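Local coordinates for glutaredoxin 2 (Salmonella enterica subsp. enterica serovar Typhimurium, PDB 3IR4), which binds glutathione and probably acts as a glutathione-dependent thiol-disulfide oxidoreductase of the glutaredoxin type, at residues L6-H11 against V29-L34; P13-A18 against M50-Q55; A18-G23 against K206-N211; L34-E39 against D114-P119. All blocks are in the same frame, centred on the assembly; numbering follows the deposited sequence.

Interaction 1: L6-H11 against V29-L34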
loop_
_atom_site.group_PDB
_atom_site.type_symbol
_atom_site.label_atom_id
_atom_site.label_comp_id
_atom_site.label_asym_id
_atom_site.label_seq_id
_atom_site.Cartn_x
_atom_site.Cartn_y
_atom_site.Cartn_z
ATOM N N LEU A 6 8.438 6.751 -10.682
ATOM C CA LEU A 6 7.575 6.876 -9.539
ATOM C C LEU A 6 8.433 6.925 -8.276
ATOM O O LEU A 6 9.169 5.987 -7.985
ATOM C CB LEU A 6 6.636 5.685 -9.546
ATOM C CG LEU A 6 5.442 5.715 -8.587
ATOM C CD1 LEU A 6 4.445 6.783 -9.010
ATOM C CD2 LEU A 6 4.779 4.353 -8.536
ATOM N N TYR A 7 8.284 8.025 -7.536
ATOM C CA TYR A 7 9.041 8.321 -6.298
ATOM C C TYR A 7 8.152 7.885 -5.153
ATOM O O TYR A 7 7.008 8.325 -5.023
ATOM C CB TYR A 7 9.419 9.801 -6.228
ATOM C CG TYR A 7 10.343 10.176 -7.365
ATOM C CD1 TYR A 7 9.853 10.602 -8.573
ATOM C CD2 TYR A 7 11.710 10.044 -7.227
ATOM C CE1 TYR A 7 10.705 10.877 -9.639
ATOM C CE2 TYR A 7 12.570 10.328 -8.266
ATOM C CZ TYR A 7 12.057 10.767 -9.473
ATOM O OH TYR A 7 12.882 11.081 -10.521
ATOM N N ILE A 8 8.697 7.011 -4.307
ATOM C CA ILE A 8 7.928 6.313 -3.300
ATOM C C ILE A 8 8.662 6.065 -2.007
ATOM O O ILE A 8 9.878 6.190 -1.905
ATOM C CB ILE A 8 7.489 4.893 -3.843
ATOM C CG1 ILE A 8 8.690 3.966 -4.082
ATOM C CG2 ILE A 8 6.666 5.008 -5.137
ATOM C CD1 ILE A 8 8.333 2.530 -4.470
ATOM N N TYR A 9 7.861 5.651 -1.008
ATOM C CA TYR A 9 8.350 4.878 0.153
ATOM C C TYR A 9 7.731 3.487 -0.049
ATOM O O TYR A 9 6.547 3.371 -0.343
ATOM C CB TYR A 9 7.888 5.443 1.488
ATOM C CG TYR A 9 8.243 6.876 1.726
ATOM C CD1 TYR A 9 9.451 7.412 1.305
ATOM C CD2 TYR A 9 7.352 7.698 2.407
ATOM C CE1 TYR A 9 9.735 8.782 1.513
ATOM C CE2 TYR A 9 7.636 9.027 2.626
ATOM C CZ TYR A 9 8.817 9.579 2.160
ATOM O OH TYR A 9 9.038 10.919 2.361
ATOM N N ASP A 10 8.527 2.441 0.094
ATOM C CA ASP A 10 8.060 1.072 -0.143
ATOM C C ASP A 10 6.936 0.641 0.794
ATOM O O ASP A 10 6.037 -0.096 0.386
ATOM C CB ASP A 10 9.279 0.130 -0.117
ATOM C CG ASP A 10 8.971 -1.295 -0.559
ATOM O OD1 ASP A 10 8.010 -1.539 -1.307
ATOM O OD2 ASP A 10 9.772 -2.154 -0.184
ATOM N N HIS A 11 6.964 1.092 2.041
ATOM C CA HIS A 11 5.934 0.706 3.001
ATOM C C HIS A 11 4.592 1.421 2.783
ATOM O O HIS A 11 3.577 1.004 3.319
ATOM C CB HIS A 11 6.365 1.027 4.444
ATOM C CG HIS A 11 6.184 2.467 4.836
ATOM N ND1 HIS A 11 7.178 3.405 4.692
ATOM C CD2 HIS A 11 5.138 3.122 5.400
ATOM C CE1 HIS A 11 6.740 4.572 5.133
ATOM N NE2 HIS A 11 5.504 4.429 5.554
ATOM N N VAL A 29 7.831 1.054 -15.463
ATOM C CA VAL A 29 7.980 2.177 -14.555
ATOM C C VAL A 29 9.302 2.065 -13.823
ATOM O O VAL A 29 9.704 0.960 -13.465
ATOM C CB VAL A 29 6.805 2.296 -13.551
ATOM C CG1 VAL A 29 6.692 1.069 -12.678
ATOM C CG2 VAL A 29 6.909 3.606 -12.737
ATOM N N GLU A 30 9.996 3.185 -13.664
ATOM C CA GLU A 30 11.218 3.221 -12.871
ATOM C C GLU A 30 10.893 3.655 -11.457
ATOM O O GLU A 30 10.551 4.813 -11.222
ATOM C CB GLU A 30 12.238 4.176 -13.469
ATOM C CG GLU A 30 13.550 4.187 -12.764
ATOM C CD GLU A 30 14.371 5.363 -13.206
ATOM O OE1 GLU A 30 14.871 5.382 -14.318
ATOM O OE2 GLU A 30 14.479 6.334 -12.442
ATOM N N LEU A 31 11.011 2.719 -10.502
ATOM C CA LEU A 31 10.779 3.032 -9.111
ATOM C C LEU A 31 11.991 3.714 -8.491
ATOM O O LEU A 31 13.124 3.335 -8.760
ATOM C CB LEU A 31 10.493 1.773 -8.336
ATOM C CG LEU A 31 9.305 0.926 -8.820
ATOM C CD1 LEU A 31 9.195 -0.349 -7.974
ATOM C CD2 LEU A 31 8.000 1.721 -8.827
ATOM N N ASN A 32 11.734 4.720 -7.674
ATOM C CA ASN A 32 12.801 5.428 -6.967
ATOM C C ASN A 32 12.364 5.607 -5.531
ATOM O O ASN A 32 11.461 6.391 -5.243
ATOM C CB ASN A 32 13.024 6.801 -7.591
ATOM C CG ASN A 32 13.676 6.722 -8.927
ATOM O OD1 ASN A 32 14.881 6.794 -9.008
ATOM N ND2 ASN A 32 12.886 6.655 -9.993
ATOM N N VAL A 33 12.966 4.853 -4.617
ATOM C CA VAL A 33 12.606 4.959 -3.223
ATOM C C VAL A 33 13.404 6.088 -2.597
ATOM O O VAL A 33 14.635 6.099 -2.679
ATOM C CB VAL A 33 12.906 3.653 -2.470
ATOM C CG1 VAL A 33 12.515 3.847 -1.003
ATOM C CG2 VAL A 33 12.157 2.475 -3.055
ATOM N N LEU A 34 12.714 7.053 -2.030
ATOM C CA LEU A 34 13.328 8.164 -1.339
ATOM C C LEU A 34 13.552 7.854 0.124
ATOM O O LEU A 34 12.778 7.134 0.734
ATOM C CB LEU A 34 12.414 9.385 -1.453
ATOM C CG LEU A 34 12.185 9.918 -2.860
ATOM C CD1 LEU A 34 11.174 11.067 -2.842
ATOM C CD2 LEU A 34 13.525 10.345 -3.470
#
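Asn-32 ND2 lies over one face of the Tyr-7 ring, toward the rim beside CE2, with the amide and ring planes 22° apart; the rest of the amide extends beyond the ring edge. Tyr-7 CD2 comes to 3.5 Å from Asn-32 CB. Asn-32 ND2 also donates, within its own amide plane, to the anti lone pair of Glu-30 OE2 at 2.9 Å, a bond that fixes the rotation of the amide. The Tyr-9 ring is met at its edge: Leu-34 O lies near the ring plane, 3.4 Å from Tyr-9 CD1, while the hydroxyl is hydrogen-bonded to Lys-49. On the opposite face of the sheet from Tyr-7 and Asn-32, Leu-6 and Leu-31 lie side by side, their CD2 atoms 4.2 Å apart. Ile-8 CG1, wedged between the backbone N and the carbonyl carbon (chi1 65°), meets Val-33 CG2 at 3.9 Å. Arg-19 and Cys-15 of helix 13-25 cover this second face. Four backbone bonds, the first from Leu-6 N to Glu-30 O and the last from Leu-34 N to Ile-8 O, stitch the strands together. Two parallel neighbours joined through helix 13-25 form the first beta-alpha-beta unit of a thioredoxin fold.

Interaction 2: P13-A18 against M50-Q55. With GSH (glutathione), chain B.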
loop_
_atom_site.group_PDB
_atom_site.type_symbol
_atom_site.label_atom_id
_atom_site.label_comp_id
_atom_site.label_asym_id
_atom_site.label_seq_id
_atom_site.Cartn_x
_atom_site.Cartn_y
_atom_site.Cartn_z
ATOM N N PRO A 13 1.123 2.648 1.698
ATOM C CA PRO A 13 0.051 2.067 0.912
ATOM C C PRO A 13 -0.354 2.923 -0.285
ATOM O O PRO A 13 -0.765 2.391 -1.333
ATOM C CB PRO A 13 -1.075 1.878 1.937
ATOM C CG PRO A 13 -0.832 2.900 2.958
ATOM C CD PRO A 13 0.659 2.978 3.055
ATOM N N PHE A 14 -0.241 4.241 -0.169
ATOM C CA PHE A 14 -0.563 5.113 -1.306
ATOM C C PHE A 14 0.408 4.875 -2.460
ATOM O O PHE A 14 0.032 4.969 -3.626
ATOM C CB PHE A 14 -0.571 6.570 -0.844
ATOM C CG PHE A 14 -1.567 6.856 0.224
ATOM C CD1 PHE A 14 -1.190 6.960 1.551
ATOM C CD2 PHE A 14 -2.916 6.919 -0.070
ATOM C CE1 PHE A 14 -2.139 7.223 2.533
ATOM C CE2 PHE A 14 -3.858 7.171 0.924
ATOM C CZ PHE A 14 -3.460 7.317 2.218
ATOM N N CYS A 15 1.666 4.636 -2.135
ATOM C CA CYS A 15 2.656 4.295 -3.141
ATOM C C CYS A 15 2.364 2.945 -3.794
ATOM O O CYS A 15 2.508 2.785 -5.013
ATOM C CB CYS A 15 4.037 4.321 -2.520
ATOM S SG CYS A 15 4.566 6.015 -2.086
ATOM N N VAL A 16 1.905 1.977 -3.021
ATOM C CA VAL A 16 1.499 0.691 -3.585
ATOM C C VAL A 16 0.350 0.920 -4.571
ATOM O O VAL A 16 0.375 0.369 -5.649
ATOM C CB VAL A 16 1.146 -0.310 -2.464
ATOM C CG1 VAL A 16 0.543 -1.597 -3.040
ATOM C CG2 VAL A 16 2.385 -0.608 -1.601
ATOM N N LYS A 17 -0.620 1.749 -4.204
ATOM C CA LYS A 17 -1.733 2.059 -5.108
ATOM C C LYS A 17 -1.199 2.538 -6.472
ATOM O O LYS A 17 -1.627 2.083 -7.520
ATOM C CB LYS A 17 -2.670 3.119 -4.519
ATOM C CG LYS A 17 -3.382 2.653 -3.271
ATOM C CD LYS A 17 -4.262 3.712 -2.652
ATOM C CE LYS A 17 -4.625 3.346 -1.262
ATOM N NZ LYS A 17 -5.635 4.224 -0.651
ATOM N N ALA A 18 -0.267 3.487 -6.413
ATOM C CA ALA A 18 0.313 4.096 -7.601
ATOM C C ALA A 18 1.079 3.101 -8.458
ATOM O O ALA A 18 1.152 3.272 -9.656
ATOM C CB ALA A 18 1.215 5.259 -7.238
HETATM N N MSE A 50 5.767 14.765 0.034
HETATM C CA MSE A 50 4.682 13.787 -0.068
HETATM C C MSE A 50 4.996 12.849 -1.199
HETATM O O MSE A 50 5.546 13.276 -2.213
HETATM C CB MSE A 50 3.329 14.482 -0.302
HETATM C CG MSE A 50 2.129 13.543 -0.238
HETATM SE SE MSE A 50 0.415 14.422 -0.371
HETATM C CE MSE A 50 0.518 14.962 -2.215
ATOM N N VAL A 51 4.661 11.570 -0.988
ATOM C CA VAL A 51 4.788 10.535 -2.012
ATOM C C VAL A 51 3.448 9.779 -2.011
ATOM O O VAL A 51 2.754 9.752 -0.999
ATOM C CB VAL A 51 5.978 9.612 -1.775
ATOM C CG1 VAL A 51 7.284 10.358 -2.009
ATOM C CG2 VAL A 51 5.899 8.947 -0.391
ATOM N N PRO A 52 3.070 9.149 -3.132
ATOM C CA PRO A 52 3.829 8.988 -4.375
ATOM C C PRO A 52 3.833 10.224 -5.273
ATOM O O PRO A 52 2.910 11.040 -5.227
ATOM C CB PRO A 52 3.053 7.889 -5.113
ATOM C CG PRO A 52 1.646 8.013 -4.596
ATOM C CD PRO A 52 1.819 8.362 -3.132
ATOM N N ILE A 53 4.880 10.303 -6.096
ATOM C CA ILE A 53 4.960 11.297 -7.155
ATOM C C ILE A 53 5.302 10.565 -8.436
ATOM O O ILE A 53 6.271 9.842 -8.502
ATOM C CB ILE A 53 6.055 12.360 -6.892
ATOM C CG1 ILE A 53 5.802 13.082 -5.578
ATOM C CG2 ILE A 53 6.128 13.341 -8.074
ATOM C CD1 ILE A 53 7.013 13.889 -5.050
ATOM N N LEU A 54 4.500 10.769 -9.466
ATOM C CA LEU A 54 4.812 10.288 -10.790
ATOM C C LEU A 54 5.471 11.363 -11.611
ATOM O O LEU A 54 5.007 12.500 -11.625
ATOM C CB LEU A 54 3.500 9.947 -11.514
ATOM C CG LEU A 54 3.628 9.483 -12.980
ATOM C CD1 LEU A 54 4.337 8.141 -13.082
ATOM C CD2 LEU A 54 2.257 9.441 -13.656
ATOM N N GLN A 55 6.559 11.020 -12.302
ATOM C CA GLN A 55 7.119 11.886 -13.309
ATOM C C GLN A 55 6.627 11.344 -14.655
ATOM O O GLN A 55 6.889 10.192 -14.992
ATOM C CB GLN A 55 8.643 11.934 -13.243
ATOM C CG GLN A 55 9.236 12.962 -14.191
ATOM C CD GLN A 55 10.698 13.307 -13.898
ATOM O OE1 GLN A 55 11.437 12.515 -13.322
ATOM N NE2 GLN A 55 11.115 14.505 -14.309
HETATM N N1 GSH B . -3.395 11.922 -0.553
HETATM C CA1 GSH B . -2.068 11.342 -0.800
HETATM C C1 GSH B . -2.158 10.321 -1.901
HETATM O O11 GSH B . -3.273 9.755 -2.071
HETATM O O12 GSH B . -1.138 10.071 -2.571
HETATM C CB1 GSH B . -1.566 10.720 0.495
HETATM C CG1 GSH B . -0.089 10.343 0.390
HETATM C CD1 GSH B . 0.585 10.086 1.721
HETATM O OE1 GSH B . -0.137 10.111 2.857
HETATM N N2 GSH B . 1.857 9.777 1.738
HETATM C CA2 GSH B . 2.677 9.688 2.943
HETATM C C2 GSH B . 3.638 10.829 2.996
HETATM O O2 GSH B . 4.186 11.267 1.866
HETATM C CB2 GSH B . 3.434 8.341 3.005
HETATM S SG2 GSH B . 2.398 6.848 3.157
HETATM N N3 GSH B . 3.958 11.336 4.159
HETATM C CA3 GSH B . 4.647 12.597 4.280
HETATM C C3 GSH B . 5.959 12.366 4.930
HETATM O O31 GSH B . 6.395 11.176 5.018
HETATM O O32 GSH B . 6.587 13.366 5.361
#
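Val-51, whose CG2 touches Cys-15, grips glutathione through both polar atoms of its backbone. Its O accepts from N2 of the ligand at 2.9 Å, and its N donates to O2 of the same cysteinyl unit with an N-H...O angle of 158°, a pairing like that of two antiparallel strands. Phe-14 lines the pocket too: CB1 of glutathione stands 3.8 Å above the centre of one ring face, whereas SG2 lies in the ring plane at the edge. The peptide bond between Val-51 and Pro-52 is cis, the cis-proline loop of the thioredoxin fold, which faces the start of helix 13-25, where the CxxC sequence lies. Cys-15, the second cysteine of what is probably a thioredoxin-type CxxC motif, has SG anti to its carbonyl carbon (chi1 -69°). There the sulfur meets Val-51 CG2 and Pro-52 N, both at 3.6 Å. The proline ring rests along the first turns of the helix: its CD is 3.8 Å from Phe-14 CB, and its CG lies 3.6 Å from Phe-14 O and 3.8 Å from Ala-18 CB. Ile-68 of helix 65-74 packs against both Ala-18 and Pro-52. Glutathione is further hydrogen-bonded to Ser-65, Lys-49 and Glu-64.

Interaction 3: A18-G23 against K206-N211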
loop_
_atom_site.group_PDB
_atom_site.type_symbol
_atom_site.label_atom_id
_atom_site.label_comp_id
_atom_site.label_asym_id
_atom_site.label_seq_id
_atom_site.Cartn_x
_atom_site.Cartn_y
_atom_site.Cartn_z
ATOM N N ALA A 18 -0.267 3.487 -6.413
ATOM C CA ALA A 18 0.313 4.096 -7.601
ATOM C C ALA A 18 1.079 3.101 -8.458
ATOM O O ALA A 18 1.152 3.272 -9.656
ATOM C CB ALA A 18 1.215 5.259 -7.238
ATOM N N ARG A 19 1.641 2.064 -7.854
ATOM C CA ARG A 19 2.355 1.024 -8.579
ATOM C C ARG A 19 1.440 -0.005 -9.229
ATOM O O ARG A 19 1.854 -0.691 -10.164
ATOM C CB ARG A 19 3.286 0.281 -7.623
ATOM C CG ARG A 19 4.436 1.129 -7.169
ATOM C CD ARG A 19 5.202 0.462 -6.049
ATOM N NE ARG A 19 5.811 -0.756 -6.557
ATOM C CZ ARG A 19 6.418 -1.674 -5.822
ATOM N NH1 ARG A 19 6.491 -1.536 -4.509
ATOM N NH2 ARG A 19 6.948 -2.742 -6.412
HETATM N N MSE A 20 0.230 -0.176 -8.705
HETATM C CA MSE A 20 -0.598 -1.288 -9.155
HETATM C C MSE A 20 -0.947 -1.309 -10.639
HETATM O O MSE A 20 -0.884 -2.346 -11.254
HETATM C CB MSE A 20 -1.885 -1.395 -8.331
HETATM C CG MSE A 20 -1.637 -1.833 -6.900
HETATM SE SE MSE A 20 -3.234 -1.785 -5.810
HETATM C CE MSE A 20 -4.184 -3.265 -6.593
ATOM N N ILE A 21 -1.367 -0.174 -11.201
ATOM C CA ILE A 21 -1.798 -0.175 -12.602
ATOM C C ILE A 21 -0.624 -0.479 -13.511
ATOM O O ILE A 21 -0.796 -1.122 -14.549
ATOM C CB ILE A 21 -2.533 1.124 -13.024
ATOM C CG1 ILE A 21 -3.847 1.287 -12.250
ATOM C CG2 ILE A 21 -2.797 1.155 -14.556
ATOM C CD1 ILE A 21 -4.895 0.280 -12.513
ATOM N N PHE A 22 0.578 -0.001 -13.170
ATOM C CA PHE A 22 1.743 -0.327 -13.979
ATOM C C PHE A 22 1.889 -1.838 -14.103
ATOM O O PHE A 22 2.164 -2.389 -15.163
ATOM C CB PHE A 22 3.010 0.294 -13.409
ATOM C CG PHE A 22 3.082 1.777 -13.566
ATOM C CD1 PHE A 22 3.507 2.358 -14.753
ATOM C CD2 PHE A 22 2.722 2.618 -12.516
ATOM C CE1 PHE A 22 3.588 3.720 -14.894
ATOM C CE2 PHE A 22 2.803 3.999 -12.673
ATOM C CZ PHE A 22 3.249 4.543 -13.868
ATOM N N GLY A 23 1.751 -2.539 -12.987
ATOM C CA GLY A 23 1.868 -3.968 -13.011
ATOM C C GLY A 23 0.763 -4.659 -13.755
ATOM O O GLY A 23 0.991 -5.540 -14.588
ATOM N N LYS A 206 0.989 -11.090 -7.617
ATOM C CA LYS A 206 1.544 -11.560 -8.875
ATOM C C LYS A 206 1.184 -10.646 -10.031
ATOM O O LYS A 206 2.062 -10.187 -10.758
ATOM C CB LYS A 206 1.099 -12.995 -9.144
ATOM C CG LYS A 206 1.817 -14.005 -8.246
ATOM C CD LYS A 206 1.375 -15.448 -8.443
ATOM C CE LYS A 206 2.068 -16.403 -7.458
ATOM N NZ LYS A 206 1.846 -17.839 -7.793
ATOM N N GLN A 207 -0.102 -10.344 -10.162
ATOM C CA GLN A 207 -0.559 -9.559 -11.312
ATOM C C GLN A 207 -0.102 -8.115 -11.267
ATOM O O GLN A 207 0.112 -7.497 -12.313
ATOM C CB GLN A 207 -2.061 -9.660 -11.454
ATOM C CG GLN A 207 -2.582 -11.053 -11.814
ATOM C CD GLN A 207 -4.028 -11.023 -12.224
ATOM O OE1 GLN A 207 -4.901 -10.586 -11.455
ATOM N NE2 GLN A 207 -4.292 -11.457 -13.441
ATOM N N THR A 208 0.032 -7.548 -10.058
ATOM C CA THR A 208 0.496 -6.163 -9.900
ATOM C C THR A 208 2.012 -6.028 -9.902
ATOM O O THR A 208 2.510 -4.922 -9.973
ATOM C CB THR A 208 -0.024 -5.499 -8.617
ATOM O OG1 THR A 208 0.536 -6.166 -7.479
ATOM C CG2 THR A 208 -1.547 -5.414 -8.565
ATOM N N GLN A 209 2.764 -7.139 -9.855
ATOM C CA GLN A 209 4.246 -7.061 -9.782
ATOM C C GLN A 209 4.690 -6.350 -8.511
ATOM O O GLN A 209 5.652 -5.573 -8.530
ATOM C CB GLN A 209 4.866 -6.379 -11.011
ATOM C CG GLN A 209 4.637 -7.094 -12.317
ATOM C CD GLN A 209 5.470 -8.344 -12.517
ATOM O OE1 GLN A 209 6.176 -8.802 -11.626
ATOM N NE2 GLN A 209 5.381 -8.908 -13.700
ATOM N N ILE A 210 3.975 -6.579 -7.422
ATOM C CA ILE A 210 4.320 -5.971 -6.126
ATOM C C ILE A 210 4.483 -7.100 -5.133
ATOM O O ILE A 210 3.611 -7.941 -4.989
ATOM C CB ILE A 210 3.242 -4.970 -5.663
ATOM C CG1 ILE A 210 3.084 -3.827 -6.662
ATOM C CG2 ILE A 210 3.554 -4.478 -4.250
ATOM C CD1 ILE A 210 1.826 -2.991 -6.501
ATOM N N ASN A 211 5.615 -7.110 -4.447
ATOM C CA ASN A 211 5.937 -8.174 -3.510
ATOM C C ASN A 211 5.137 -8.167 -2.249
ATOM O O ASN A 211 4.810 -7.131 -1.710
ATOM C CB ASN A 211 7.433 -8.062 -3.129
ATOM C CG ASN A 211 7.762 -6.813 -2.256
ATOM O OD1 ASN A 211 7.367 -5.661 -2.563
ATOM N ND2 ASN A 211 8.528 -7.025 -1.229
HETATM O O HOH W 1 3.814 -2.550 -10.359
HETATM O O HOH W 2 8.528 -3.399 -3.346
HETATM O O HOH W 3 7.847 -5.493 -5.730
HETATM O O HOH W 4 7.917 -4.235 -9.369
#
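Gly-23 and Thr-208 make the tight part of the contact: Gly-23 CA approaches Thr-208 O to 3.2 Å in a CA-H...O contact of 165°. Having no CB, the glycine lets that carbonyl come in directly against the backbone of helix 13-25. Deeper in, Met-20, a selenomethionine, crosses Ile-210 at about a right angle, with its CG 3.7 Å from Ile-210 CD1, and its CE meets Thr-208 CG2 at 3.9 Å. Phe-179 of helix 173-185 packs on both Met-20 and Thr-208. Helix 195-208 ends here in a Schellman motif, with Gln-209 at positive phi (62°), and the chain then turns along the thioredoxin-like domain, joining it to the helical C-terminal domain. Toward Arg-19 the interface becomes wet. Ile-210 CG1 sits 3.9 Å above one face of the guanidinium, offset toward its rim, and waters carry the polar links. One water donates 2.7 Å bonds to both Arg-19 O and Thr-208 O. Others join Arg-19 NH1 to Asn-211 OD1 and Arg-19 NH2 to Asn-211 N.

Interaction 4: L34-E39 against D114-P119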
loop_
_atom_site.group_PDB
_atom_site.type_symbol
_atom_site.label_atom_id
_atom_site.label_comp_id
_atom_site.label_asym_id
_atom_site.label_seq_id
_atom_site.Cartn_x
_atom_site.Cartn_y
_atom_site.Cartn_z
ATOM N N LEU A 34 12.714 7.053 -2.030
ATOM C CA LEU A 34 13.328 8.164 -1.339
ATOM C C LEU A 34 13.552 7.854 0.124
ATOM O O LEU A 34 12.778 7.134 0.734
ATOM C CB LEU A 34 12.414 9.385 -1.453
ATOM C CG LEU A 34 12.185 9.918 -2.860
ATOM C CD1 LEU A 34 11.174 11.067 -2.842
ATOM C CD2 LEU A 34 13.525 10.345 -3.470
ATOM N N GLN A 35 14.615 8.406 0.691
ATOM C CA GLN A 35 14.808 8.307 2.139
ATOM C C GLN A 35 13.647 8.971 2.864
ATOM O O GLN A 35 13.166 10.027 2.458
ATOM C CB GLN A 35 16.123 8.933 2.607
ATOM C CG GLN A 35 17.345 8.217 2.082
ATOM C CD GLN A 35 17.370 6.764 2.534
ATOM O OE1 GLN A 35 17.129 5.848 1.739
ATOM N NE2 GLN A 35 17.578 6.562 3.835
ATOM N N ASN A 36 13.217 8.360 3.975
ATOM C CA ASN A 36 12.036 8.868 4.654
ATOM C C ASN A 36 12.199 10.264 5.233
ATOM O O ASN A 36 11.204 10.964 5.405
ATOM C CB ASN A 36 11.587 7.894 5.730
ATOM C CG ASN A 36 10.150 8.119 6.178
ATOM O OD1 ASN A 36 9.912 8.493 7.334
ATOM N ND2 ASN A 36 9.179 7.900 5.282
ATOM N N ASP A 37 13.440 10.670 5.513
ATOM C CA ASP A 37 13.729 12.010 6.026
ATOM C C ASP A 37 14.097 13.022 4.940
ATOM O O ASP A 37 14.459 14.142 5.261
ATOM C CB ASP A 37 14.833 11.951 7.105
ATOM C CG ASP A 37 16.175 11.413 6.602
ATOM O OD1 ASP A 37 17.213 11.590 7.316
ATOM O OD2 ASP A 37 16.218 10.801 5.517
ATOM N N ASP A 38 13.954 12.652 3.668
ATOM C CA ASP A 38 14.347 13.547 2.582
ATOM C C ASP A 38 13.224 14.501 2.224
ATOM O O ASP A 38 12.284 14.147 1.541
ATOM C CB ASP A 38 14.778 12.727 1.365
ATOM C CG ASP A 38 15.170 13.571 0.164
ATOM O OD1 ASP A 38 15.134 14.811 0.243
ATOM O OD2 ASP A 38 15.516 12.938 -0.849
ATOM N N GLU A 39 13.313 15.721 2.737
ATOM C CA GLU A 39 12.352 16.765 2.425
ATOM C C GLU A 39 12.657 17.431 1.082
ATOM O O GLU A 39 11.747 17.732 0.304
ATOM C CB GLU A 39 12.367 17.817 3.539
ATOM C CG GLU A 39 11.365 18.943 3.321
ATOM C CD GLU A 39 11.336 19.984 4.431
ATOM O OE1 GLU A 39 10.510 20.907 4.339
ATOM O OE2 GLU A 39 12.117 19.880 5.397
ATOM N N ASP A 114 13.694 0.232 2.057
ATOM C CA ASP A 114 14.785 1.085 1.594
ATOM C C ASP A 114 14.723 2.514 2.105
ATOM O O ASP A 114 15.761 3.132 2.318
ATOM C CB ASP A 114 14.863 1.076 0.062
ATOM C CG ASP A 114 15.435 -0.176 -0.518
ATOM O OD1 ASP A 114 15.855 -1.095 0.224
ATOM O OD2 ASP A 114 15.435 -0.247 -1.763
ATOM N N GLU A 115 13.525 3.042 2.328
ATOM C CA GLU A 115 13.371 4.404 2.821
ATOM C C GLU A 115 13.890 4.599 4.229
ATOM O O GLU A 115 14.017 5.739 4.686
ATOM C CB GLU A 115 11.923 4.895 2.725
ATOM C CG GLU A 115 10.893 4.130 3.509
ATOM C CD GLU A 115 10.264 2.950 2.788
ATOM O OE1 GLU A 115 10.845 2.471 1.775
ATOM O OE2 GLU A 115 9.193 2.493 3.248
ATOM N N PHE A 116 14.147 3.496 4.926
ATOM C CA PHE A 116 14.669 3.547 6.300
ATOM C C PHE A 116 16.101 3.061 6.340
ATOM O O PHE A 116 16.593 2.675 7.382
ATOM C CB PHE A 116 13.846 2.687 7.255
ATOM C CG PHE A 116 12.361 2.991 7.262
ATOM C CD1 PHE A 116 11.891 4.295 7.291
ATOM C CD2 PHE A 116 11.440 1.961 7.322
ATOM C CE1 PHE A 116 10.528 4.578 7.322
ATOM C CE2 PHE A 116 10.067 2.225 7.333
ATOM C CZ PHE A 116 9.627 3.525 7.363
ATOM N N SER A 117 16.796 3.060 5.214
ATOM C CA SER A 117 18.131 2.452 5.181
ATOM C C SER A 117 19.149 3.124 6.052
ATOM O O SER A 117 20.037 2.482 6.551
ATOM C CB SER A 117 18.634 2.296 3.762
ATOM O OG SER A 117 18.730 3.515 3.107
ATOM N N THR A 118 19.024 4.415 6.246
ATOM C CA THR A 118 19.958 5.129 7.120
ATOM C C THR A 118 19.360 5.182 8.530
ATOM O O THR A 118 18.139 5.286 8.708
ATOM C CB THR A 118 20.243 6.565 6.663
ATOM O OG1 THR A 118 19.033 7.332 6.714
ATOM C CG2 THR A 118 20.856 6.590 5.257
ATOM N N PRO A 119 20.233 5.133 9.558
ATOM C CA PRO A 119 19.729 5.345 10.894
ATOM C C PRO A 119 18.919 6.639 11.046
ATOM O O PRO A 119 17.931 6.662 11.761
ATOM C CB PRO A 119 21.019 5.377 11.731
ATOM C CG PRO A 119 21.960 4.464 10.978
ATOM C CD PRO A 119 21.645 4.687 9.548
#
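The side chain of Asn-36 runs beside Phe-116 and meets the ring at one edge atom, CE1. CB lies 3.4 Å from Glu-115 O and also meets Phe-116 CE1. CG, anti to the backbone N (chi1 -162°), approaches that same CE1 to 3.7 Å. At the tip, OD1 lies in the plane of the phenyl ring at its edge, and ND2 stands 4.1 Å from CE1. The amide is turned steeply to the ring, with 73° between the planes. On the backbone side, Asn-36 N donates to Glu-115 O at 2.8 Å, in the carbonyl plane and on a lone pair, which ties the two loops together by their backbones. The contact bridges the thioredoxin-like domain and the all-helical C-terminal domain of this glutathione S-transferase-like fold, beside the glutathione pocket. Residues 35-38 form a type I beta turn ahead of helix 40-46, and Thr-118 is the N-cap of helix 119-133, where its OG1 bonds to Ala-121 N. The Gln-35 chain bends at chi2, which places CD near Ser-117. Glu-115 CB presses close to Leu-34 O, at 3.1 Å, and its CG covers one face of the Phe-116 ring, 3.8 Å above the centre. From there the carboxylate reaches into the N-terminal domain, with OE1 bonded to Asp-10 N and OE2 to His-11 ND1.

From the N terminus, interaction 1 closes the shortest loop, pairing strands 5-8 and 30-33 around helix 13-25. Interaction 2 opens on that helix and closes at the loop before strand 53-55, so it crosses interaction 1; a probable hydrogen bond between Tyr-7 N and Ile-53 O joins the two within one sheet. Interaction 3 begins on the same helix, shares Ala-18 with interaction 2, and closes only at residues 206-211, crossing both and fastening the end of the helical domain to the thioredoxin-like one. Interaction 4 follows interaction 1 in series through Leu-34, crosses interaction 2 and nests inside interaction 3. Interactions 3 and 4, whose centres lie about 22 Å apart, both tie the thioredoxin-like domain to the helical one.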